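Local coordinates for protein fiber (Human adenovirus 26, PDB 6FJN) that forms, through its trimeric knob domain, the end of the adenovirus fibre that probably attaches the virion to host-cell receptors, at residues K60-F65 and S155-F160; I140-N145 and F176-L181. One frame throughout, in Å; residues are numbered along the deposited sequence.

How the contacts relate
After strands 3-5, 22-31 and 34-43 the chain reaches 58-65; a long, mostly loop-like excursion then holds the short strands 83-86 and 89-90 of the other sheet, followed by 123-129 and 137-144, before 154-161. Contact 1 closes that excursion of 89 residues. Contact 2 closes a shorter one, from 140-145 to the last strand, 176-181, with 154-161 in between. The four segments alternate along the chain, so the two contacts cross. Contact 1 pairs neighbours within one sheet, whereas contact 2 joins that sheet to the other across the core. Strand 154-161 ties them together: Thr159 N lies 2.8 Å from Thr141 O in a probable hydrogen bond, and Ile156 packs against the Tyr180 hydroxyl.

Contact 1 (K60-F65 and S155-F160); sequences KISLLF and SITFTF
Ile61 and Phe158 exchange two backbone hydrogen bonds, and Leu63 and Ile156 exchange two more. Ile61 N to Phe158 O is 2.8 Å with 169° at the hydrogen, whereas Leu63 N to Ile156 O, at 2.9 Å, is more bent at 154°. Ile61 O and Leu63 O also each take a CA-H contact, from Thr157 and Ser155.

Apolar contacts line the face bearing Ile61, Leu63, Ile156 and Phe158. Leu63 CD1 reaches the rim of the Phe158 ring near its plane, 4.1 Å from CE2. Past the last bridge, Phe65 CG stands beside the backbone N, anti to the carbonyl carbon (chi1 -56°), which turns the ring edge to Ile156, with CE2 4.1 Å from CG1. Leu24 and Leu26 of the facing sheet meet Leu63.

On the other face the contacts are partly polar. The extended Lys60 chain passes Thr159, CG being 3.6 Å from OG1, and runs over Thr157 CG2 to a salt bridge with Glu147. Ser155 OG is hydrogen-bonded to Glu147 N. Antiparallel neighbours whose side chains alternate between the face turned to the other sheet and the opposite face are characteristic of one sheet of the knob's beta-sandwich.

Contact 2 (I140-N145 and F176-L181); sequences ITIAFN and FTFSYL
Ile142 and Phe178 face each other across strands that run nearly the same way, the axes of the two short segments 9.8 Å apart at closest approach and 15° from parallel, with no hydrogen bond between them. This is the face-to-face packing of a beta-sandwich, here the two sheets of the adenovirus knob: Ile140, Ile142 and Phe144 point inward from one, Phe176, Phe178 and Tyr180 from the other.

At one end Ile140 CG2 sits almost exactly on the normal of the Phe176 ring, 4.1 Å from its centroid, in a CH-pi contact. The same ring receives Ile142 CD1 at its edge. That methyl does double duty, since it also presses on the face of Phe178, toward the rim and 3.7 Å from the centroid. Ile142 CG1 stands anti to the carbonyl carbon (chi1 -49°), and the extended chain carries CD1 into the corner where the edge of Phe176 meets the face of Phe178.

Phe144 fills the other end. Its CZ comes within 4.2 Å of Phe178 CD2, and Tyr180 CB makes a CH-pi contact over one face of its ring, 3.9 Å from the centroid and toward the rim. The Phe144 and Tyr180 rings are inclined at 36°, an oblique pairing; Tyr108 meets Phe144 as well.

Behind this layer, the outward side chains of strand 176-181 face the neighbouring subunits of the trimer: Ser179 OG is hydrogen-bonded to Thr177 OG1 of a second subunit, and Thr177 OG1 to Ser179 OG of the third. Just beyond Tyr180, Thr182 and Gln183 bind L-glutamate in a structure of this protein, Gln183 covalently; none is bound to this chain. The hydroxyl of Tyr180 is held by a hydrogen bond with Phe101 O, while near the other end of its ring CD2 touches Phe144 CE1 at 3.4 Å.

Contact 1 (K60-F65 and S155-F160)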
loop_
_atom_site.group_PDB
_atom_site.type_symbol
_atom_site.label_atom_id
_atom_site.label_comp_id
_atom_site.label_asym_id
_atom_site.label_seq_id
_atom_site.Cartn_x
_atom_site.Cartn_y
_atom_site.Cartn_z
ATOM N N LYS A 60 21.540 -2.940 -0.802
ATOM C CA LYS A 60 20.671 -4.061 -0.533
ATOM C C LYS A 60 20.742 -4.444 0.940
ATOM O O LYS A 60 21.848 -4.763 1.476
ATOM C CB LYS A 60 21.141 -5.231 -1.385
ATOM C CG LYS A 60 20.350 -6.517 -1.267
ATOM C CD LYS A 60 20.974 -7.613 -2.134
ATOM C CE LYS A 60 20.173 -8.886 -1.991
ATOM N NZ LYS A 60 20.674 -9.813 -3.005
ATOM N N ILE A 61 19.617 -4.483 1.589
ATOM C CA ILE A 61 19.467 -4.915 2.991
ATOM C C ILE A 61 18.854 -6.284 2.990
ATOM O O ILE A 61 17.736 -6.480 2.478
ATOM C CB ILE A 61 18.548 -3.941 3.741
ATOM C CG1 ILE A 61 19.033 -2.497 3.661
ATOM C CG2 ILE A 61 18.332 -4.396 5.187
ATOM C CD1 ILE A 61 20.455 -2.298 4.100
ATOM N N SER A 62 19.549 -7.273 3.541
ATOM C CA SER A 62 19.087 -8.648 3.506
ATOM C C SER A 62 18.652 -9.156 4.876
ATOM O O SER A 62 19.436 -9.109 5.828
ATOM C CB SER A 62 20.195 -9.569 3.067
ATOM O OG SER A 62 20.554 -9.250 1.727
ATOM N N LEU A 63 17.411 -9.652 4.964
ATOM C CA LEU A 63 16.928 -10.400 6.129
ATOM C C LEU A 63 16.810 -11.854 5.689
ATOM O O LEU A 63 16.003 -12.182 4.810
ATOM C CB LEU A 63 15.594 -9.893 6.636
ATOM C CG LEU A 63 15.610 -8.573 7.423
ATOM C CD1 LEU A 63 16.162 -7.376 6.668
ATOM C CD2 LEU A 63 14.233 -8.282 7.961
ATOM N N LEU A 64 17.637 -12.707 6.285
ATOM C CA LEU A 64 17.647 -14.134 5.976
ATOM C C LEU A 64 17.101 -14.865 7.183
ATOM O O LEU A 64 17.462 -14.525 8.324
ATOM C CB LEU A 64 19.094 -14.585 5.768
ATOM C CG LEU A 64 19.902 -13.772 4.751
ATOM C CD1 LEU A 64 21.331 -14.345 4.670
ATOM C CD2 LEU A 64 19.260 -13.768 3.387
ATOM N N PHE A 65 16.225 -15.858 6.962
ATOM C CA PHE A 65 15.584 -16.552 8.067
ATOM C C PHE A 65 15.801 -18.040 7.949
ATOM O O PHE A 65 15.833 -18.603 6.816
ATOM C CB PHE A 65 14.081 -16.278 8.114
ATOM C CG PHE A 65 13.721 -14.812 8.194
ATOM C CD1 PHE A 65 13.653 -14.162 9.438
ATOM C CD2 PHE A 65 13.476 -14.081 7.036
ATOM C CE1 PHE A 65 13.316 -12.831 9.523
ATOM C CE2 PHE A 65 13.097 -12.733 7.137
ATOM C CZ PHE A 65 13.042 -12.133 8.367
ATOM N N SER A 155 13.627 -15.439 2.904
ATOM C CA SER A 155 14.344 -14.167 2.926
ATOM C C SER A 155 13.381 -13.041 2.579
ATOM O O SER A 155 12.397 -13.217 1.828
ATOM C CB SER A 155 15.516 -14.145 1.962
ATOM O OG SER A 155 15.146 -14.370 0.611
ATOM N N ILE A 156 13.713 -11.856 3.100
ATOM C CA ILE A 156 13.100 -10.592 2.648
ATOM C C ILE A 156 14.236 -9.644 2.451
ATOM O O ILE A 156 15.044 -9.433 3.374
ATOM C CB ILE A 156 12.094 -10.002 3.674
ATOM C CG1 ILE A 156 11.006 -11.018 4.058
ATOM C CG2 ILE A 156 11.508 -8.707 3.138
ATOM C CD1 ILE A 156 10.106 -10.585 5.197
ATOM N N THR A 157 14.358 -9.072 1.247
ATOM C CA THR A 157 15.401 -8.079 1.020
ATOM C C THR A 157 14.776 -6.772 0.573
ATOM O O THR A 157 13.717 -6.742 -0.091
ATOM C CB THR A 157 16.463 -8.560 0.021
ATOM O OG1 THR A 157 15.888 -8.683 -1.283
ATOM C CG2 THR A 157 17.057 -9.894 0.459
ATOM N N PHE A 158 15.432 -5.682 0.937
ATOM C CA PHE A 158 15.033 -4.322 0.578
ATOM C C PHE A 158 16.188 -3.698 -0.137
ATOM O O PHE A 158 17.253 -3.498 0.486
ATOM C CB PHE A 158 14.701 -3.504 1.842
ATOM C CG PHE A 158 13.692 -4.139 2.740
ATOM C CD1 PHE A 158 12.328 -3.938 2.564
ATOM C CD2 PHE A 158 14.088 -4.950 3.792
ATOM C CE1 PHE A 158 11.383 -4.545 3.367
ATOM C CE2 PHE A 158 13.158 -5.573 4.581
ATOM C CZ PHE A 158 11.809 -5.374 4.374
ATOM N N THR A 159 16.020 -3.385 -1.424
ATOM C CA THR A 159 17.060 -2.717 -2.177
ATOM C C THR A 159 16.584 -1.325 -2.504
ATOM O O THR A 159 15.402 -1.099 -2.847
ATOM C CB THR A 159 17.355 -3.494 -3.471
ATOM O OG1 THR A 159 17.776 -4.827 -3.146
ATOM C CG2 THR A 159 18.465 -2.864 -4.301
ATOM N N PHE A 160 17.507 -0.371 -2.419
ATOM C CA PHE A 160 17.238 1.014 -2.749
ATOM C C PHE A 160 18.180 1.391 -3.879
ATOM O O PHE A 160 19.421 1.183 -3.744
ATOM C CB PHE A 160 17.464 1.890 -1.518
ATOM C CG PHE A 160 16.530 1.559 -0.384
ATOM C CD1 PHE A 160 16.855 0.549 0.510
ATOM C CD2 PHE A 160 15.282 2.159 -0.284
ATOM C CE1 PHE A 160 15.987 0.179 1.491
ATOM C CE2 PHE A 160 14.409 1.805 0.737
ATOM C CZ PHE A 160 14.761 0.809 1.596
#

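Contact 2 (I140-N145 and F176-L181)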
loop_
_atom_site.group_PDB
_atom_site.type_symbol
_atom_site.label_atom_id
_atom_site.label_comp_id
_atom_site.label_asym_id
_atom_site.label_seq_id
_atom_site.Cartn_x
_atom_site.Cartn_y
_atom_site.Cartn_z
ATOM N N ILE A 140 12.526 1.520 -4.484
ATOM C CA ILE A 140 12.583 0.430 -3.509
ATOM C C ILE A 140 12.163 -0.857 -4.218
ATOM O O ILE A 140 11.130 -0.900 -4.899
ATOM C CB ILE A 140 11.717 0.688 -2.273
ATOM C CG1 ILE A 140 11.957 -0.388 -1.223
ATOM C CG2 ILE A 140 10.236 0.902 -2.562
ATOM C CD1 ILE A 140 11.257 -0.148 0.104
ATOM N N THR A 141 12.982 -1.904 -4.051
ATOM C CA THR A 141 12.642 -3.241 -4.533
ATOM C C THR A 141 12.601 -4.149 -3.319
ATOM O O THR A 141 13.656 -4.310 -2.636
ATOM C CB THR A 141 13.673 -3.778 -5.514
ATOM O OG1 THR A 141 13.765 -2.900 -6.646
ATOM C CG2 THR A 141 13.252 -5.148 -6.022
ATOM N N ILE A 142 11.460 -4.733 -3.027
ATOM C CA ILE A 142 11.323 -5.727 -1.961
ATOM C C ILE A 142 11.235 -7.075 -2.630
ATOM O O ILE A 142 10.408 -7.256 -3.520
ATOM C CB ILE A 142 10.122 -5.472 -1.073
ATOM C CG1 ILE A 142 10.096 -4.010 -0.611
ATOM C CG2 ILE A 142 10.145 -6.433 0.103
ATOM C CD1 ILE A 142 8.925 -3.638 0.268
ATOM N N ALA A 143 12.068 -8.037 -2.210
ATOM C CA ALA A 143 12.072 -9.361 -2.811
ATOM C C ALA A 143 11.872 -10.408 -1.769
ATOM O O ALA A 143 12.487 -10.351 -0.691
ATOM C CB ALA A 143 13.369 -9.626 -3.581
ATOM N N PHE A 144 11.060 -11.415 -2.095
ATOM C CA PHE A 144 10.706 -12.478 -1.170
ATOM C C PHE A 144 11.301 -13.801 -1.597
ATOM O O PHE A 144 11.070 -14.274 -2.722
ATOM C CB PHE A 144 9.175 -12.609 -1.108
ATOM C CG PHE A 144 8.526 -11.321 -0.653
ATOM C CD1 PHE A 144 8.616 -10.902 0.664
ATOM C CD2 PHE A 144 7.867 -10.499 -1.531
ATOM C CE1 PHE A 144 8.105 -9.706 1.086
ATOM C CE2 PHE A 144 7.329 -9.274 -1.107
ATOM C CZ PHE A 144 7.478 -8.900 0.204
ATOM N N ASN A 145 12.049 -14.416 -0.665
ATOM C CA ASN A 145 12.599 -15.768 -0.823
ATOM C C ASN A 145 13.547 -15.936 -1.993
ATOM O O ASN A 145 13.733 -17.027 -2.489
ATOM C CB ASN A 145 11.504 -16.841 -0.843
ATOM C CG ASN A 145 10.678 -16.878 0.407
ATOM O OD1 ASN A 145 9.480 -17.349 0.336
ATOM N ND2 ASN A 145 11.179 -16.459 1.515
ATOM N N PHE A 176 7.371 3.122 3.618
ATOM C CA PHE A 176 6.712 2.379 2.551
ATOM C C PHE A 176 5.907 1.223 3.113
ATOM O O PHE A 176 6.441 0.393 3.887
ATOM C CB PHE A 176 7.765 1.844 1.578
ATOM C CG PHE A 176 7.155 1.208 0.346
ATOM C CD1 PHE A 176 6.533 1.974 -0.603
ATOM C CD2 PHE A 176 7.204 -0.176 0.157
ATOM C CE1 PHE A 176 5.986 1.413 -1.708
ATOM C CE2 PHE A 176 6.642 -0.771 -0.954
ATOM C CZ PHE A 176 6.010 0.031 -1.879
ATOM N N THR A 177 4.642 1.162 2.737
ATOM C CA THR A 177 3.728 0.110 3.147
ATOM C C THR A 177 3.635 -0.936 2.055
ATOM O O THR A 177 3.607 -0.605 0.841
ATOM C CB THR A 177 2.366 0.685 3.459
ATOM O OG1 THR A 177 2.535 1.478 4.666
ATOM C CG2 THR A 177 1.292 -0.298 3.723
ATOM N N PHE A 178 3.545 -2.199 2.454
ATOM C CA PHE A 178 3.468 -3.302 1.506
ATOM C C PHE A 178 2.790 -4.476 2.150
ATOM O O PHE A 178 2.516 -4.450 3.387
ATOM C CB PHE A 178 4.876 -3.673 1.006
ATOM C CG PHE A 178 5.812 -4.162 2.071
ATOM C CD1 PHE A 178 6.490 -3.280 2.891
ATOM C CD2 PHE A 178 6.037 -5.518 2.239
ATOM C CE1 PHE A 178 7.376 -3.738 3.853
ATOM C CE2 PHE A 178 6.907 -5.988 3.218
ATOM C CZ PHE A 178 7.596 -5.074 4.023
ATOM N N SER A 179 2.492 -5.522 1.405
ATOM C CA SER A 179 2.027 -6.756 2.004
ATOM C C SER A 179 2.580 -7.932 1.241
ATOM O O SER A 179 3.100 -7.772 0.107
ATOM C CB SER A 179 0.502 -6.848 2.057
ATOM O OG SER A 179 -0.048 -7.118 0.776
ATOM N N TYR A 180 2.496 -9.117 1.835
ATOM C CA TYR A 180 2.856 -10.356 1.159
ATOM C C TYR A 180 2.138 -11.499 1.756
ATOM O O TYR A 180 1.701 -11.475 2.913
ATOM C CB TYR A 180 4.405 -10.586 1.177
ATOM C CG TYR A 180 4.986 -10.663 2.589
ATOM C CD1 TYR A 180 5.111 -11.911 3.231
ATOM C CD2 TYR A 180 5.441 -9.551 3.247
ATOM C CE1 TYR A 180 5.673 -11.999 4.481
ATOM C CE2 TYR A 180 6.017 -9.635 4.515
ATOM C CZ TYR A 180 6.134 -10.869 5.122
ATOM O OH TYR A 180 6.672 -10.870 6.388
ATOM N N LEU A 181 2.012 -12.561 0.958
ATOM C CA LEU A 181 1.378 -13.793 1.384
ATOM C C LEU A 181 2.298 -14.565 2.305
ATOM O O LEU A 181 3.475 -14.657 2.063
ATOM C CB LEU A 181 1.043 -14.665 0.170
ATOM C CG LEU A 181 -0.167 -14.238 -0.659
ATOM C CD1 LEU A 181 -0.279 -12.802 -1.092
ATOM C CD2 LEU A 181 -0.289 -15.187 -1.859
#